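Local coordinates for sensor protein (Haloarcula marismortui ATCC 43049, PDB 3BWL) that probably acts as a sensor histidine kinase that transfers a phosphoryl group from ATP to a protein histidine, here represented by its PAS domain, which holds indole-3-carbaldehyde, at residues K6-E9 with K10-E13; C40-N43 with Q44-A48; L50-D53 with E54-L58; L67-A71 with E72-T76. All coordinates share one frame; numbering follows the deposited sequence. Where two conformers were deposited one is given.

All four contacts are local and in series along the chain: each joins two adjoining segments, none spans a long loop, and none nests in or crosses another. Interaction 1 joins two successive turns of the N-terminal helix 2-25, about 15 Å (nearest atoms) from interaction 2. Interaction 2 turns strand 39-42 into helix 44-50. Interaction 3 follows where that helix ends and touches interaction 2: Tyr52 N probably bonds Cys47 O, and Val57 packs on Phe46. Interaction 4 starts helix 71-79 beside the ligand pocket and a magnesium ion. It touches neither of its two predecessors, and it lies across the chain's centre from interaction 1, which meets the second subunit, as interaction 2 does.

Interaction 1: K6-E9 with K10-E13; sequences KRRE and KRLE
Arg8 O receives two backbone N-H groups from the next turn: Leu12 N at 3.1 Å, in a fairly straight bond, and Arg11 N in a weak, bent one. Arg11 N makes its better bond with Arg7 O, at 3.0 Å. The same i to i+4 ladder runs through Lys10 N to Lys6 O and Glu13 N to Glu9 O. On one side of the turn the Arg11 side chain doubles back. Its CG lies anti to the backbone N, but a sharp bend at chi3 (-29°) returns the guanidinium over the start of the Arg8 side chain, where Arg11 NH1 is 3.6 Å from Arg8 CG. The two guanidinium planes are only 25° apart, yet Arg8 NE and Arg11 NH1 are separated by 5.7 Å, so the charged ends stay clear of each other. Lys10 instead sends its amino group to a salt bridge with Glu14.

Glu9 and Glu13 share another flank. Their carboxylates come together with planes 50° apart, which brings like charges close, but Glu13 was modelled in two conformers and the nearness holds for one of them. Glu9 OE2 has a countercharge in Arg8 NE of the second subunit, probably easing any repulsion.

All of this lies on the surface of helix 2-25, its centre about 28 Å from the centre of the chain and away from the PAS sheet. Leu12 packs on Leu12 of the second subunit, so these turns belong to a helix-to-helix interface between the two copies, consistent with a coiled coil.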
# COMPACT_ATOMS: atom_id res chain seq x y z
N LYS A 6 -11.13 -28.34 3.98
CA LYS A 6 -11.99 -27.21 3.62
C LYS A 6 -11.74 -25.99 4.52
O LYS A 6 -11.70 -24.84 4.05
CB LYS A 6 -13.46 -27.63 3.63
CG LYS A 6 -13.84 -28.46 2.39
CD LYS A 6 -15.38 -28.70 2.35
CE LYS A 6 -15.78 -29.56 1.17
NZ LYS A 6 -15.41 -30.99 1.47
N ARG A 7 -11.56 -26.22 5.82
CA ARG A 7 -11.30 -25.10 6.74
C ARG A 7 -9.95 -24.44 6.38
O ARG A 7 -9.83 -23.24 6.41
CB ARG A 7 -11.25 -25.59 8.19
CG ARG A 7 -12.61 -26.08 8.67
CD ARG A 7 -12.67 -26.32 10.19
NE ARG A 7 -13.93 -26.97 10.46
CZ ARG A 7 -14.07 -28.25 10.84
NH1 ARG A 7 -13.00 -29.02 11.06
NH2 ARG A 7 -15.29 -28.75 11.06
N ARG A 8 -8.94 -25.25 6.09
CA ARG A 8 -7.64 -24.70 5.71
C ARG A 8 -7.76 -23.85 4.44
O ARG A 8 -7.19 -22.76 4.37
CB ARG A 8 -6.61 -25.80 5.48
CG ARG A 8 -6.29 -26.61 6.75
CD ARG A 8 -4.99 -27.41 6.57
NE ARG A 8 -5.06 -28.38 5.49
CZ ARG A 8 -5.55 -29.61 5.62
NH1 ARG A 8 -6.06 -30.02 6.78
NH2 ARG A 8 -5.55 -30.46 4.56
N GLU A 9 -8.47 -24.36 3.43
CA GLU A 9 -8.67 -23.61 2.18
C GLU A 9 -9.39 -22.28 2.45
O GLU A 9 -9.02 -21.23 1.90
CB GLU A 9 -9.48 -24.44 1.17
CG GLU A 9 -9.74 -23.64 -0.15
CD GLU A 9 -10.54 -24.41 -1.21
OE1 GLU A 9 -11.17 -25.45 -0.88
OE2 GLU A 9 -10.55 -23.95 -2.39
N LYS A 10 -10.41 -22.33 3.31
CA LYS A 10 -11.20 -21.15 3.65
C LYS A 10 -10.32 -20.10 4.30
O LYS A 10 -10.51 -18.90 4.06
CB LYS A 10 -12.36 -21.52 4.56
CG LYS A 10 -13.23 -20.35 4.95
CD LYS A 10 -14.19 -20.72 6.09
CE LYS A 10 -15.14 -19.56 6.43
NZ LYS A 10 -14.38 -18.33 6.83
N ARG A 11 -9.37 -20.53 5.13
CA ARG A 11 -8.53 -19.57 5.85
C ARG A 11 -7.63 -18.89 4.84
O ARG A 11 -7.44 -17.66 4.89
CB ARG A 11 -7.71 -20.26 6.94
CG ARG A 11 -6.93 -19.29 7.81
CD ARG A 11 -5.69 -19.91 8.54
NE ARG A 11 -5.78 -21.33 8.86
CZ ARG A 11 -5.33 -22.35 8.11
NH1 ARG A 11 -5.50 -23.56 8.57
NH2 ARG A 11 -4.74 -22.20 6.92
N LEU A 12 -7.07 -19.69 3.92
CA LEU A 12 -6.19 -19.17 2.87
C LEU A 12 -6.94 -18.19 1.98
O LEU A 12 -6.40 -17.12 1.62
CB LEU A 12 -5.52 -20.31 2.07
CG LEU A 12 -4.49 -21.27 2.74
CD1 LEU A 12 -4.11 -22.48 1.83
CD2 LEU A 12 -3.17 -20.55 3.22
N GLU A 13 -8.19 -18.52 1.66
CA GLU A 13 -9.04 -17.67 0.81
C GLU A 13 -9.30 -16.32 1.49
O GLU A 13 -9.28 -15.26 0.84
CB GLU A 13 -10.36 -18.39 0.47
CG GLU A 13 -10.16 -19.76 -0.22
CD GLU A 13 -11.45 -20.52 -0.52
OE1 GLU A 13 -12.40 -20.50 0.30
OE2 GLU A 13 -11.51 -21.17 -1.59

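Interaction 2: C40-N43 with Q44-A48; sequences CEVN and QRFCA
Val42 sets its CG1 methyl over one face of the Phe46 ring, 4.0 Å from the centroid and 19° off the ring normal: a CH-pi contact shifted toward the CD2 rim. Its other methyl, CG2, rests on Cys47 SG at 3.6 Å, so one valine at the end of the strand spans two successive residues of the helix. Beside it, Asn43 folds its amide back over the first turn. Chi1 of 75° puts CG between the backbone N and the carbonyl carbon, and from there Asn43 OD1 accepts from Phe46 N at 2.9 Å, with the donor 40° out of the carbonyl plane. The same oxygen also takes Ile30 N, while ND2 donates to Phe23 O; three partners thus fix the rotation of this buried amide. Arg45 CB lies 3.5 Å from Asn43 ND2, and its guanidinium continues outward to Ser26 O and Asn25 O. Cys47 N reaches Asn43 O in a weak bond that begins the helical ladder. Phe46 also leans on Met29 and Asp31 of strand 29-33, its side chain about 6 Å from the bound indole carbaldehyde. This is an asparagine N-cap at the strand-to-helix turn of the PAS fold, joining strand 39-42 to helix 44-50.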
# COMPACT_ATOMS: atom_id res chain seq x y z
N CYS A 40 2.12 -2.91 -15.40
CA CYS A 40 1.77 -4.31 -15.29
C CYS A 40 0.54 -4.55 -14.39
O CYS A 40 -0.25 -5.48 -14.62
CB CYS A 40 2.95 -5.08 -14.70
SG CYS A 40 4.33 -5.16 -15.82
N GLU A 41 0.38 -3.72 -13.36
CA GLU A 41 -0.74 -3.84 -12.46
C GLU A 41 -0.97 -2.43 -11.91
O GLU A 41 -0.01 -1.66 -11.78
CB GLU A 41 -0.41 -4.76 -11.28
CG GLU A 41 -1.58 -5.21 -10.41
CD GLU A 41 -1.26 -6.45 -9.58
OE1 GLU A 41 -0.05 -6.79 -9.42
OE2 GLU A 41 -2.22 -7.09 -9.10
N VAL A 42 -2.22 -2.16 -11.55
CA VAL A 42 -2.65 -0.91 -10.90
C VAL A 42 -3.74 -1.25 -9.91
O VAL A 42 -4.50 -2.22 -10.11
CB VAL A 42 -3.22 0.14 -11.89
CG1 VAL A 42 -2.12 0.79 -12.76
CG2 VAL A 42 -4.32 -0.45 -12.80
N ASN A 43 -3.82 -0.49 -8.81
CA ASN A 43 -4.95 -0.66 -7.90
C ASN A 43 -6.13 0.23 -8.31
O ASN A 43 -6.04 1.05 -9.22
CB ASN A 43 -4.54 -0.46 -6.41
CG ASN A 43 -4.33 1.03 -6.02
OD1 ASN A 43 -4.13 1.92 -6.87
ND2 ASN A 43 -4.37 1.29 -4.72
N GLN A 44 -7.27 -0.01 -7.68
CA GLN A 44 -8.49 0.73 -8.04
C GLN A 44 -8.29 2.22 -7.77
O GLN A 44 -8.79 3.06 -8.53
CB GLN A 44 -9.74 0.19 -7.33
CG GLN A 44 -11.00 1.07 -7.57
CD GLN A 44 -11.56 0.95 -8.98
OE1 GLN A 44 -12.03 -0.11 -9.38
NE2 GLN A 44 -11.55 2.06 -9.71
N ARG A 45 -7.53 2.55 -6.71
CA ARG A 45 -7.27 3.96 -6.37
C ARG A 45 -6.60 4.70 -7.57
O ARG A 45 -6.96 5.83 -7.88
CB ARG A 45 -6.42 4.07 -5.09
CG ARG A 45 -6.32 5.52 -4.57
CD ARG A 45 -7.61 6.06 -3.99
NE ARG A 45 -7.95 5.31 -2.77
CZ ARG A 45 -9.04 5.49 -2.01
NH1 ARG A 45 -9.94 6.40 -2.32
NH2 ARG A 45 -9.21 4.75 -0.91
N PHE A 46 -5.61 4.07 -8.18
CA PHE A 46 -4.93 4.66 -9.35
C PHE A 46 -5.94 5.00 -10.44
O PHE A 46 -5.96 6.12 -10.94
CB PHE A 46 -3.88 3.67 -9.87
CG PHE A 46 -3.05 4.21 -11.00
CD1 PHE A 46 -1.77 4.67 -10.75
CD2 PHE A 46 -3.55 4.24 -12.29
CE1 PHE A 46 -0.98 5.19 -11.79
CE2 PHE A 46 -2.79 4.76 -13.36
CZ PHE A 46 -1.49 5.21 -13.11
N CYS A 47 -6.79 4.02 -10.80
CA CYS A 47 -7.78 4.17 -11.87
C CYS A 47 -8.82 5.26 -11.51
O CYS A 47 -9.13 6.16 -12.34
CB CYS A 47 -8.46 2.82 -12.12
SG CYS A 47 -7.33 1.61 -12.74
N ALA A 48 -9.35 5.16 -10.30
CA ALA A 48 -10.35 6.11 -9.82
C ALA A 48 -9.82 7.55 -9.79
O ALA A 48 -10.49 8.45 -10.28
CB ALA A 48 -10.84 5.72 -8.46

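Interaction 3: L50-D53 with E54-L58; sequences LGYD and ESEVL
Asp53 and Glu56 grip each other twice. Asp53 N donates to Glu56 OE1 at 2.9 Å, almost straight (169°) and onto the anti lone pair, while Glu56 N returns a bond to Asp53 O at 2.8 Å from above the carbonyl plane. Asp53 OD2 is shared by both donors of Ser55, OG at 2.8 Å and N at 3.1 Å, which approach from opposite faces of the carboxylate; the bond to Ser55 N forms an Asx turn. Asp53 was deposited in two conformers, so the bonds of its carboxylate to Ser55 belong to the conformer given. A water accepts from Glu54 N and bonds weakly to Asp53 OD1.

The other Glu56 oxygen, OE2, forms a salt bridge with Arg96, so both ends of the carboxylate are held. That group stands at the edge of the Tyr52 ring, with planes 71° apart and OE1 3.5 Å from Tyr52 CD1. Tyr52 CB packs on Val57 CG2 at 3.6 Å, and its ring meets Phe65 edge-to-face.

Gly51, with positive phi, is the C-prime residue of the Schellman motif that ends helix 44-50, and the turn follows directly. Glu54 and Glu41 belong to a magnesium site seen for this protein, though no such ion is bound to this chain here. Val57 closes inward on Val42 and Ile39 of strand 39-42 and on Phe46 of helix 44-50, while Asp53, Glu54 and Ser55 stay on the surface.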
# COMPACT_ATOMS: atom_id res chain seq x y z
N LEU A 50 -7.40 8.92 -11.42
CA LEU A 50 -7.12 9.45 -12.78
C LEU A 50 -8.31 9.42 -13.74
O LEU A 50 -8.24 10.00 -14.80
CB LEU A 50 -5.90 8.74 -13.39
CG LEU A 50 -4.61 8.99 -12.59
CD1 LEU A 50 -3.44 8.44 -13.39
CD2 LEU A 50 -4.39 10.46 -12.28
N GLY A 51 -9.40 8.78 -13.32
CA GLY A 51 -10.65 8.66 -14.13
C GLY A 51 -10.62 7.64 -15.26
O GLY A 51 -11.40 7.73 -16.22
N TYR A 52 -9.73 6.67 -15.17
CA TYR A 52 -9.62 5.63 -16.22
C TYR A 52 -10.12 4.29 -15.73
O TYR A 52 -10.08 4.02 -14.53
CB TYR A 52 -8.16 5.44 -16.60
CG TYR A 52 -7.62 6.56 -17.44
CD1 TYR A 52 -7.97 6.65 -18.78
CD2 TYR A 52 -6.78 7.53 -16.89
CE1 TYR A 52 -7.50 7.64 -19.55
CE2 TYR A 52 -6.29 8.56 -17.68
CZ TYR A 52 -6.67 8.59 -19.01
OH TYR A 52 -6.25 9.57 -19.84
N ASP A 53 -10.61 3.47 -16.66
CA ASP A 53 -10.87 2.07 -16.37
C ASP A 53 -9.51 1.38 -16.45
O ASP A 53 -8.65 1.80 -17.24
CB ASP A 53 -11.80 1.47 -17.43
CG ASP A 53 -12.25 0.05 -17.08
OD1 ASP A 53 -13.13 -0.10 -16.20
OD2 ASP A 53 -11.73 -0.91 -17.69
N GLU A 54 -9.35 0.31 -15.69
CA GLU A 54 -8.13 -0.49 -15.71
C GLU A 54 -7.70 -0.87 -17.14
O GLU A 54 -6.51 -0.86 -17.46
CB GLU A 54 -8.34 -1.74 -14.85
CG GLU A 54 -7.13 -2.62 -14.74
CD GLU A 54 -7.39 -3.86 -13.91
OE1 GLU A 54 -8.15 -4.75 -14.37
OE2 GLU A 54 -6.82 -3.95 -12.81
N SER A 55 -8.68 -1.21 -17.98
CA SER A 55 -8.41 -1.61 -19.36
C SER A 55 -7.76 -0.51 -20.21
O SER A 55 -7.13 -0.82 -21.24
CB SER A 55 -9.69 -2.13 -20.04
OG SER A 55 -10.61 -1.07 -20.29
N GLU A 56 -7.89 0.75 -19.77
CA GLU A 56 -7.32 1.93 -20.46
C GLU A 56 -5.90 2.25 -19.96
O GLU A 56 -5.26 3.17 -20.46
CB GLU A 56 -8.20 3.18 -20.22
CG GLU A 56 -9.64 3.13 -20.79
CD GLU A 56 -10.49 4.39 -20.50
OE1 GLU A 56 -10.85 4.67 -19.32
OE2 GLU A 56 -10.83 5.11 -21.48
N VAL A 57 -5.43 1.52 -18.96
CA VAL A 57 -4.16 1.80 -18.31
C VAL A 57 -3.18 0.64 -18.44
O VAL A 57 -2.03 0.86 -18.74
CB VAL A 57 -4.39 2.11 -16.79
CG1 VAL A 57 -3.06 2.33 -16.04
CG2 VAL A 57 -5.27 3.34 -16.63
N LEU A 58 -3.62 -0.59 -18.17
CA LEU A 58 -2.74 -1.75 -18.25
C LEU A 58 -2.10 -1.86 -19.64
O LEU A 58 -2.79 -1.78 -20.67
CB LEU A 58 -3.49 -3.05 -17.90
CG LEU A 58 -3.93 -3.26 -16.44
CD1 LEU A 58 -4.57 -4.63 -16.22
CD2 LEU A 58 -2.74 -3.10 -15.50
O HOH W 1 -11.26 -0.22 -13.59

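Interaction 4: L67-A71 with E72-T76; sequences LMFDA and EDVQT. With MG (magnesium ion), chain E; I3A (1H-indole-3-carbaldehyde), chain F.
Asp70 and Asp73 cross at about a right angle, their carboxylate planes 22° apart, and each reaches the other's backbone. Asp70 CG sits between its own backbone N and carbonyl carbon (chi1 66°), turning OD1 onto Asp73 N at 2.9 Å, nearly along the C-O direction. In return Asp73 OD2 accepts from Asp70 N at 2.9 Å in a straight bond. The carboxylate oxygens facing each other, Asp70 OD1 and Asp73 OD2, are only 3.1 Å apart, a closeness that the magnesium ion and the helix start would be expected to ease. Asp73 OD1 binds this ion at 2.1 Å and five waters complete its six ligands. One of those waters also donates to Asp73 OD2, while another lies between Asp70 OD1 and Glu72 OE1.

The reciprocal pair is a capping box, with Asp70 as N-cap of helix 71-79 in the PAS domain; Val74 N to Asp70 O and Gln75 N to Ala71 O continue the ladder.

Just before the cap, Phe69 turns its ring nearly perpendicular (85°) to the Asp73 carboxylate, with Asp73 CB 3.6 Å from Phe69 CD1. The bound indole carbaldehyde presents its C7 edge to one face of this ring, C7 lying 3.6 Å above the ring plane over its centre, so that Phe69 forms part of the wall of the ligand pocket. Val74 CG2 packs on Phe69 CB at 3.7 Å, and Val74 itself leans on Ile62 and Trp63.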
# COMPACT_ATOMS: atom_id res chain seq x y z
N LEU A 67 3.03 13.86 -16.96
CA LEU A 67 3.45 15.02 -17.75
C LEU A 67 4.85 15.55 -17.48
O LEU A 67 5.35 16.39 -18.26
CB LEU A 67 2.47 16.16 -17.51
CG LEU A 67 1.02 15.95 -17.97
CD1 LEU A 67 0.13 17.07 -17.40
CD2 LEU A 67 0.87 15.88 -19.48
N MSE A 68 5.47 15.09 -16.40
CA MSE A 68 6.79 15.54 -16.02
C MSE A 68 7.91 14.62 -16.53
O MSE A 68 9.09 14.93 -16.32
CB MSE A 68 6.85 15.70 -14.49
CG MSE A 68 7.76 16.80 -14.04
SE MSE A 68 7.60 17.00 -12.10
CE MSE A 68 6.24 18.33 -12.01
N PHE A 69 7.55 13.52 -17.21
CA PHE A 69 8.56 12.54 -17.69
C PHE A 69 8.22 12.08 -19.09
O PHE A 69 7.11 11.54 -19.32
CB PHE A 69 8.60 11.28 -16.79
CG PHE A 69 9.16 11.51 -15.43
CD1 PHE A 69 10.43 11.05 -15.12
CD2 PHE A 69 8.41 12.17 -14.44
CE1 PHE A 69 10.97 11.21 -13.87
CE2 PHE A 69 8.94 12.38 -13.15
CZ PHE A 69 10.25 11.91 -12.87
N ASP A 70 9.17 12.21 -20.02
CA ASP A 70 8.97 11.55 -21.32
C ASP A 70 9.57 10.14 -21.28
O ASP A 70 10.07 9.72 -20.25
CB ASP A 70 9.45 12.38 -22.53
CG ASP A 70 10.97 12.62 -22.59
OD1 ASP A 70 11.76 12.00 -21.84
OD2 ASP A 70 11.39 13.46 -23.42
N ALA A 71 9.53 9.43 -22.40
CA ALA A 71 9.97 8.03 -22.37
C ALA A 71 11.43 7.93 -21.93
O ALA A 71 11.79 7.06 -21.12
CB ALA A 71 9.77 7.37 -23.74
N GLU A 72 12.27 8.82 -22.46
CA GLU A 72 13.67 8.85 -22.07
C GLU A 72 13.86 9.16 -20.58
O GLU A 72 14.72 8.58 -19.92
CB GLU A 72 14.41 9.89 -22.92
CG GLU A 72 15.86 10.02 -22.57
CD GLU A 72 16.57 11.06 -23.41
OE1 GLU A 72 15.99 12.15 -23.74
OE2 GLU A 72 17.74 10.80 -23.74
N ASP A 73 13.06 10.07 -20.03
CA ASP A 73 13.15 10.37 -18.60
C ASP A 73 12.83 9.17 -17.75
O ASP A 73 13.51 8.90 -16.77
CB ASP A 73 12.17 11.49 -18.22
CG ASP A 73 12.53 12.84 -18.86
OD1 ASP A 73 13.74 13.14 -18.93
OD2 ASP A 73 11.61 13.59 -19.21
N VAL A 74 11.78 8.44 -18.14
CA VAL A 74 11.39 7.21 -17.42
C VAL A 74 12.48 6.14 -17.51
O VAL A 74 12.89 5.57 -16.49
CB VAL A 74 10.02 6.65 -17.87
CG1 VAL A 74 9.74 5.23 -17.15
CG2 VAL A 74 8.89 7.66 -17.63
N GLN A 75 12.99 5.90 -18.71
CA GLN A 75 14.04 4.89 -18.93
C GLN A 75 15.25 5.16 -18.04
O GLN A 75 15.77 4.27 -17.37
CB GLN A 75 14.43 4.86 -20.41
CG GLN A 75 13.36 4.21 -21.29
CD GLN A 75 13.36 4.66 -22.75
OE1 GLN A 75 14.39 5.06 -23.32
NE2 GLN A 75 12.18 4.57 -23.38
N THR A 76 15.69 6.41 -18.05
CA THR A 76 16.84 6.85 -17.25
C THR A 76 16.55 6.69 -15.75
O THR A 76 17.39 6.16 -15.00
CB THR A 76 17.18 8.33 -17.53
OG1 THR A 76 17.49 8.47 -18.93
CG2 THR A 76 18.39 8.76 -16.70
MG MG E . 14.79 14.42 -20.18
O I3A F . 5.30 4.48 -11.35
C3' I3A F . 4.79 5.60 -11.38
C3 I3A F . 5.57 6.76 -11.92
C2 I3A F . 4.96 8.04 -12.04
N I3A F . 5.97 8.80 -12.59
C8 I3A F . 7.10 8.07 -12.83
C9 I3A F . 6.89 6.75 -12.44
C4 I3A F . 7.91 5.79 -12.55
C5 I3A F . 9.16 6.18 -13.12
C6 I3A F . 9.36 7.50 -13.55
C7 I3A F . 8.33 8.45 -13.39
O HOH W 2 14.23 13.19 -21.79
O HOH W 3 13.34 12.65 -25.00
O HOH W 4 12.99 15.57 -20.47
O HOH W 5 15.34 15.80 -18.56
O HOH W 6 15.88 15.42 -21.76
O HOH W 7 16.58 13.30 -19.64